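Local structure of GTPase subunit of restriction endonuclease (Thermococcus gammatolerans, 6P0F) at residues A[4-8]-A[60-66]; A[69-75]-A[91-97]. The protein is the GTPase subunit of a McrBC-type restriction endonuclease, whose N-terminal YTH-like domain, the part described here, probably recognises modified DNA. All blocks are in the same frame, centred on the assembly; numbering follows the deposited sequence.

Contact 1 of 2, residues A[4-8]-A[60-66]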
loop_
_atom_site.group_PDB
_atom_site.type_symbol
_atom_site.label_atom_id
_atom_site.label_comp_id
_atom_site.label_asym_id
_atom_site.label_seq_id
_atom_site.Cartn_x
_atom_site.Cartn_y
_atom_site.Cartn_z
ATOM N N GLN A 4 -7.924 -5.771 -9.074
ATOM C CA GLN A 4 -7.263 -6.683 -8.168
ATOM C C GLN A 4 -7.204 -6.080 -6.771
ATOM O O GLN A 4 -7.263 -4.869 -6.586
ATOM C CB GLN A 4 -5.868 -7.018 -8.683
ATOM C CG GLN A 4 -5.901 -7.674 -10.060
ATOM C CD GLN A 4 -4.555 -7.817 -10.700
ATOM O OE1 GLN A 4 -4.194 -8.901 -11.164
ATOM N NE2 GLN A 4 -3.786 -6.729 -10.738
ATOM N N LEU A 5 -7.105 -6.964 -5.783
ATOM C CA LEU A 5 -6.961 -6.586 -4.388
ATOM C C LEU A 5 -5.672 -7.204 -3.869
ATOM O O LEU A 5 -5.460 -8.418 -4.000
ATOM C CB LEU A 5 -8.153 -7.043 -3.550
ATOM C CG LEU A 5 -8.068 -6.895 -2.028
ATOM C CD1 LEU A 5 -7.896 -5.387 -1.707
ATOM C CD2 LEU A 5 -9.292 -7.499 -1.345
ATOM N N PHE A 6 -4.795 -6.367 -3.310
ATOM C CA PHE A 6 -3.532 -6.796 -2.738
ATOM C C PHE A 6 -3.495 -6.472 -1.252
ATOM O O PHE A 6 -4.171 -5.547 -0.795
ATOM C CB PHE A 6 -2.356 -6.113 -3.433
ATOM C CG PHE A 6 -2.284 -6.400 -4.885
ATOM C CD1 PHE A 6 -1.703 -7.570 -5.342
ATOM C CD2 PHE A 6 -2.828 -5.519 -5.806
ATOM C CE1 PHE A 6 -1.648 -7.857 -6.694
ATOM C CE2 PHE A 6 -2.752 -5.799 -7.169
ATOM C CZ PHE A 6 -2.180 -6.999 -7.601
ATOM N N ILE A 7 -2.720 -7.268 -0.503
ATOM C CA ILE A 7 -2.425 -7.007 0.906
ATOM C C ILE A 7 -0.935 -6.737 1.036
ATOM O O ILE A 7 -0.102 -7.526 0.568
ATOM C CB ILE A 7 -2.822 -8.179 1.816
ATOM C CG1 ILE A 7 -4.324 -8.378 1.809
ATOM C CG2 ILE A 7 -2.305 -7.946 3.243
ATOM C CD1 ILE A 7 -4.716 -9.758 2.320
ATOM N N ILE A 8 -0.587 -5.617 1.661
ATOM C CA ILE A 8 0.810 -5.295 1.931
ATOM C C ILE A 8 0.973 -5.154 3.427
ATOM O O ILE A 8 0.301 -4.352 4.074
ATOM C CB ILE A 8 1.250 -4.039 1.182
ATOM C CG1 ILE A 8 1.218 -4.315 -0.318
ATOM C CG2 ILE A 8 2.661 -3.612 1.626
ATOM C CD1 ILE A 8 1.474 -3.039 -1.155
ATOM N N ILE A 60 3.005 -8.635 -7.611
ATOM C CA ILE A 60 2.775 -9.379 -6.372
ATOM C C ILE A 60 2.160 -10.728 -6.753
ATOM O O ILE A 60 1.169 -10.765 -7.482
ATOM C CB ILE A 60 1.857 -8.630 -5.388
ATOM C CG1 ILE A 60 2.541 -7.344 -4.911
ATOM C CG2 ILE A 60 1.477 -9.583 -4.234
ATOM C CD1 ILE A 60 1.599 -6.417 -4.175
ATOM N N TYR A 61 2.749 -11.807 -6.270
ATOM C CA TYR A 61 2.268 -13.126 -6.626
ATOM C C TYR A 61 2.079 -13.221 -8.127
ATOM O O TYR A 61 1.155 -13.848 -8.620
ATOM C CB TYR A 61 1.034 -13.537 -5.834
ATOM C CG TYR A 61 1.431 -14.316 -4.607
ATOM C CD1 TYR A 61 2.115 -13.698 -3.572
ATOM C CD2 TYR A 61 1.167 -15.670 -4.498
ATOM C CE1 TYR A 61 2.500 -14.394 -2.449
ATOM C CE2 TYR A 61 1.551 -16.381 -3.377
ATOM C CZ TYR A 61 2.218 -15.738 -2.357
ATOM O OH TYR A 61 2.603 -16.430 -1.237
ATOM N N GLU A 62 2.959 -12.513 -8.823
ATOM C CA GLU A 62 3.055 -12.548 -10.282
ATOM C C GLU A 62 1.937 -11.765 -10.959
ATOM O O GLU A 62 1.781 -11.857 -12.186
ATOM C CB GLU A 62 3.026 -13.955 -10.909
ATOM C CG GLU A 62 4.055 -14.043 -11.907
ATOM C CD GLU A 62 5.442 -13.951 -11.224
ATOM O OE1 GLU A 62 5.568 -14.585 -10.153
ATOM O OE2 GLU A 62 6.300 -13.167 -11.725
ATOM N N LYS A 63 1.137 -11.025 -10.207
ATOM C CA LYS A 63 0.096 -10.173 -10.766
ATOM C C LYS A 63 0.681 -8.767 -10.848
ATOM O O LYS A 63 1.326 -8.310 -9.905
ATOM C CB LYS A 63 -1.158 -10.238 -9.903
ATOM C CG LYS A 63 -1.722 -11.677 -9.827
ATOM C CD LYS A 63 -2.278 -12.083 -11.190
ATOM C CE LYS A 63 -3.092 -13.364 -11.130
ATOM N NZ LYS A 63 -3.803 -13.599 -12.422
ATOM N N LYS A 64 0.544 -8.134 -12.005
ATOM C CA LYS A 64 1.006 -6.766 -12.172
ATOM C C LYS A 64 0.041 -5.836 -11.445
ATOM O O LYS A 64 -1.176 -6.006 -11.512
ATOM C CB LYS A 64 1.082 -6.435 -13.663
ATOM C CG LYS A 64 1.543 -5.040 -13.997
ATOM C CD LYS A 64 1.645 -4.873 -15.519
ATOM C CE LYS A 64 1.742 -3.406 -15.920
ATOM N NZ LYS A 64 1.861 -3.233 -17.398
ATOM N N ILE A 65 0.590 -4.872 -10.717
ATOM C CA ILE A 65 -0.220 -3.908 -9.986
ATOM C C ILE A 65 -0.601 -2.800 -10.954
ATOM O O ILE A 65 0.278 -2.182 -11.575
ATOM C CB ILE A 65 0.547 -3.342 -8.784
ATOM C CG1 ILE A 65 0.929 -4.471 -7.827
ATOM C CG2 ILE A 65 -0.276 -2.275 -8.069
ATOM C CD1 ILE A 65 1.811 -4.001 -6.700
ATOM N N ASP A 66 -1.895 -2.539 -11.066
ATOM C CA ASP A 66 -2.441 -1.594 -12.030
ATOM C C ASP A 66 -3.174 -0.455 -11.334
ATOM O O ASP A 66 -3.737 -0.632 -10.251
ATOM C CB ASP A 66 -3.448 -2.293 -12.969
ATOM C CG ASP A 66 -2.827 -3.426 -13.780
ATOM O OD1 ASP A 66 -1.698 -3.255 -14.283
ATOM O OD2 ASP A 66 -3.479 -4.489 -13.923
#
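Ile60 opens a tight beta hairpin whose 60-63 turn is of type I'. Its backbone pairs with Lys63 in both directions: Ile60 N to Lys63 O is 2.9 Å, and Lys63 N to Ile60 O is 2.7 Å. The Ile60 side chain points toward strand 5-8. Its CD1 lies 3.7 Å from Phe6 CD1 and 4.4 Å from Ile8 CG1. Tyr61 and Glu62 form the tip of the turn, with the positive phi angles of type I', and do not touch 4-8. Lys63 lays its CB 3.5 Å from Gln4 OE1 and near the edge of the Phe6 ring, while its amine leads away from 4-8. The hairpin lies in the connection between strands 49-55 and 70-76 of the YTH-like domain. It packs over one end of strand 5-11, which runs parallel to 70-76 in the central sheet. No backbone-to-backbone hydrogen bond joins 4-8 to 60-66; side-chain packing and one side-chain-to-backbone bond hold them. Lys64 gives the polar link: its O accepts a hydrogen bond from Gln4 NE2 at 2.8 Å. Gln4 NE2 also hydrogen-bonds to Asp69 OD2. Ile65 then covers one face of the Phe6 ring in a CH-pi contact, its CG1 4.2 Å from the ring centroid. Asp66 OD2 lies 3.9 Å from Gln4 NE2, too far for a hydrogen bond. Asp66 N hydrogen-bonds to the same Asp69 OD2.

Contact 2 of 2, residues A[69-75]-A[91-97]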
loop_
_atom_site.group_PDB
_atom_site.type_symbol
_atom_site.label_atom_id
_atom_site.label_comp_id
_atom_site.label_asym_id
_atom_site.label_seq_id
_atom_site.Cartn_x
_atom_site.Cartn_y
_atom_site.Cartn_z
ATOM N N ASP A 69 -6.517 -0.767 -8.958
ATOM C CA ASP A 69 -6.403 -1.857 -8.001
ATOM C C ASP A 69 -6.475 -1.297 -6.577
ATOM O O ASP A 69 -6.179 -0.123 -6.313
ATOM C CB ASP A 69 -5.111 -2.621 -8.226
ATOM C CG ASP A 69 -5.133 -3.469 -9.501
ATOM O OD1 ASP A 69 -6.242 -3.598 -10.109
ATOM O OD2 ASP A 69 -4.053 -3.998 -9.857
HETATM N N MSE A 70 -6.855 -2.158 -5.652
HETATM C CA MSE A 70 -7.070 -1.790 -4.263
HETATM C C MSE A 70 -5.985 -2.452 -3.416
HETATM O O MSE A 70 -5.564 -3.578 -3.684
HETATM C CB MSE A 70 -8.459 -2.220 -3.827
HETATM C CG MSE A 70 -9.471 -1.324 -4.428
HETATM SE SE MSE A 70 -11.196 -2.131 -4.233
HETATM C CE MSE A 70 -11.047 -2.795 -2.450
ATOM N N VAL A 71 -5.558 -1.743 -2.367
ATOM C CA VAL A 71 -4.509 -2.225 -1.470
ATOM C C VAL A 71 -5.016 -2.141 -0.037
ATOM O O VAL A 71 -5.445 -1.072 0.420
ATOM C CB VAL A 71 -3.210 -1.422 -1.625
ATOM C CG1 VAL A 71 -2.204 -1.929 -0.593
ATOM C CG2 VAL A 71 -2.634 -1.527 -3.035
ATOM N N LEU A 72 -4.963 -3.267 0.675
ATOM C CA LEU A 72 -5.141 -3.300 2.122
ATOM C C LEU A 72 -3.741 -3.286 2.726
ATOM O O LEU A 72 -2.968 -4.221 2.513
ATOM C CB LEU A 72 -5.883 -4.554 2.576
ATOM C CG LEU A 72 -7.378 -4.540 2.240
ATOM C CD1 LEU A 72 -7.869 -5.984 2.284
ATOM C CD2 LEU A 72 -8.180 -3.648 3.150
ATOM N N PHE A 73 -3.390 -2.206 3.407
ATOM C CA PHE A 73 -2.150 -2.153 4.177
ATOM C C PHE A 73 -2.467 -2.698 5.562
ATOM O O PHE A 73 -3.241 -2.099 6.317
ATOM C CB PHE A 73 -1.622 -0.724 4.273
ATOM C CG PHE A 73 -1.071 -0.178 3.009
ATOM C CD1 PHE A 73 0.191 -0.500 2.558
ATOM C CD2 PHE A 73 -1.830 0.721 2.274
ATOM C CE1 PHE A 73 0.689 0.057 1.392
ATOM C CE2 PHE A 73 -1.327 1.287 1.098
ATOM C CZ PHE A 73 -0.078 0.958 0.667
ATOM N N TYR A 74 -1.888 -3.849 5.901
ATOM C CA TYR A 74 -1.948 -4.390 7.244
ATOM C C TYR A 74 -0.778 -3.819 8.037
ATOM O O TYR A 74 0.342 -3.847 7.548
ATOM C CB TYR A 74 -1.817 -5.912 7.185
ATOM C CG TYR A 74 -3.013 -6.723 6.763
ATOM C CD1 TYR A 74 -4.124 -6.143 6.166
ATOM C CD2 TYR A 74 -3.018 -8.091 6.969
ATOM C CE1 TYR A 74 -5.214 -6.914 5.786
ATOM C CE2 TYR A 74 -4.107 -8.875 6.601
ATOM C CZ TYR A 74 -5.185 -8.283 5.998
ATOM O OH TYR A 74 -6.270 -9.061 5.641
ATOM N N VAL A 75 -1.033 -3.309 9.240
ATOM C CA VAL A 75 0.011 -2.678 10.049
ATOM C C VAL A 75 0.053 -3.374 11.404
ATOM O O VAL A 75 -0.945 -3.390 12.133
ATOM C CB VAL A 75 -0.238 -1.173 10.207
ATOM C CG1 VAL A 75 0.882 -0.536 11.041
ATOM C CG2 VAL A 75 -0.365 -0.503 8.833
ATOM N N ALA A 91 -3.547 -2.397 12.707
ATOM C CA ALA A 91 -4.436 -1.502 11.972
ATOM C C ALA A 91 -4.474 -1.939 10.517
ATOM O O ALA A 91 -3.595 -2.649 10.038
ATOM C CB ALA A 91 -3.998 -0.055 12.081
ATOM N N VAL A 92 -5.535 -1.534 9.814
ATOM C CA VAL A 92 -5.667 -1.825 8.396
ATOM C C VAL A 92 -6.067 -0.536 7.696
ATOM O O VAL A 92 -6.964 0.174 8.166
ATOM C CB VAL A 92 -6.713 -2.926 8.121
ATOM C CG1 VAL A 92 -6.773 -3.209 6.641
ATOM C CG2 VAL A 92 -6.355 -4.192 8.911
ATOM N N TYR A 93 -5.423 -0.255 6.575
ATOM C CA TYR A 93 -5.755 0.884 5.738
ATOM C C TYR A 93 -6.165 0.391 4.357
ATOM O O TYR A 93 -5.593 -0.575 3.852
ATOM C CB TYR A 93 -4.558 1.856 5.614
ATOM C CG TYR A 93 -4.132 2.480 6.934
ATOM C CD1 TYR A 93 -3.416 1.740 7.862
ATOM C CD2 TYR A 93 -4.431 3.814 7.232
ATOM C CE1 TYR A 93 -3.027 2.309 9.088
ATOM C CE2 TYR A 93 -4.068 4.377 8.439
ATOM C CZ TYR A 93 -3.348 3.633 9.347
ATOM O OH TYR A 93 -2.974 4.223 10.538
ATOM N N LEU A 94 -7.129 1.068 3.725
ATOM C CA LEU A 94 -7.599 0.706 2.389
ATOM C C LEU A 94 -7.344 1.865 1.435
ATOM O O LEU A 94 -7.835 2.969 1.661
ATOM C CB LEU A 94 -9.092 0.367 2.419
ATOM C CG LEU A 94 -9.704 0.074 1.049
ATOM C CD1 LEU A 94 -9.127 -1.182 0.426
ATOM C CD2 LEU A 94 -11.216 -0.081 1.175
ATOM N N GLY A 95 -6.588 1.606 0.381
ATOM C CA GLY A 95 -6.384 2.578 -0.667
ATOM C C GLY A 95 -6.762 2.055 -2.033
ATOM O O GLY A 95 -6.851 0.836 -2.230
ATOM N N ILE A 96 -7.014 2.963 -2.976
ATOM C CA ILE A 96 -7.193 2.609 -4.383
ATOM C C ILE A 96 -6.152 3.368 -5.192
ATOM O O ILE A 96 -5.911 4.559 -4.950
ATOM C CB ILE A 96 -8.642 2.882 -4.856
ATOM C CG1 ILE A 96 -8.795 2.363 -6.285
ATOM C CG2 ILE A 96 -9.018 4.311 -4.701
ATOM C CD1 ILE A 96 -10.263 2.152 -6.700
ATOM N N ILE A 97 -5.488 2.661 -6.109
ATOM C CA ILE A 97 -4.321 3.203 -6.799
ATOM C C ILE A 97 -4.766 4.142 -7.916
ATOM O O ILE A 97 -5.571 3.778 -8.788
ATOM C CB ILE A 97 -3.424 2.087 -7.354
ATOM C CG1 ILE A 97 -2.883 1.199 -6.203
ATOM C CG2 ILE A 97 -2.271 2.691 -8.150
ATOM C CD1 ILE A 97 -2.026 0.034 -6.654
#
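Leu72 spreads its CD2 methyl between two residues of the facing strand, 3.8 Å from Val92 CG1 and 3.8 Å from Leu94 CD1. Met70, a selenomethionine, extends this row, with its CE 3.8 Å from Leu94 CD1. Helix 160-174 packs on Met70 and Leu94. Tyr74 lies on the same face, its CD1 4.0 Å from Val92 CG1 and its hydroxyl hydrogen-bonded to Asn142 of helix 138-145. The other face carries Val71, Phe73, Val75, Ala91 and Tyr93. There Val75 CG2 meets Tyr93 CE1 at 3.9 Å, and Phe73 sets its ring edge-to-face with Trp53. Gly95 sits opposite Val71 and adds no side chain. The two strands are antiparallel neighbours in the central sheet of the YTH-like domain. Val71 with Gly95, Phe73 with Tyr93 and Val75 with Ala91 are hydrogen-bonded pairs, each joined in both directions. A seventh bond, Ile97 N to Asp69 O at 2.9 Å, extends the pairing. Five CA-H...O contacts lie between these bonds, such as Val92 CA to Phe73 O at 3.2 Å. The backbone thus fixes the register, and mainly apolar side chains fill both faces, as expected of a sheet buried inside a domain.

How the contacts relate
Contact 2 is buried near the centre of the chain. Contact 1 is only partly buried and has an exposed hairpin tip. Both reach the same sheet, because strands 5-11 and 70-76 are neighbours in it, and Phe6 O lies 2.8 Å from Leu72 N, a probable hydrogen bond. Contact 2 joins strands by regular backbone pairing. Contact 1 sets a hairpin and the loop after it on a strand through side chains and a single hydrogen bond. The Asp69 carboxylate of contact 2 takes hydrogen bonds from both segments of contact 1. Packing also crosses between them: Ile65 CG2 is 3.2 Å from Ile97 CD1. Along the chain, 60-66 shortly precedes 69-75.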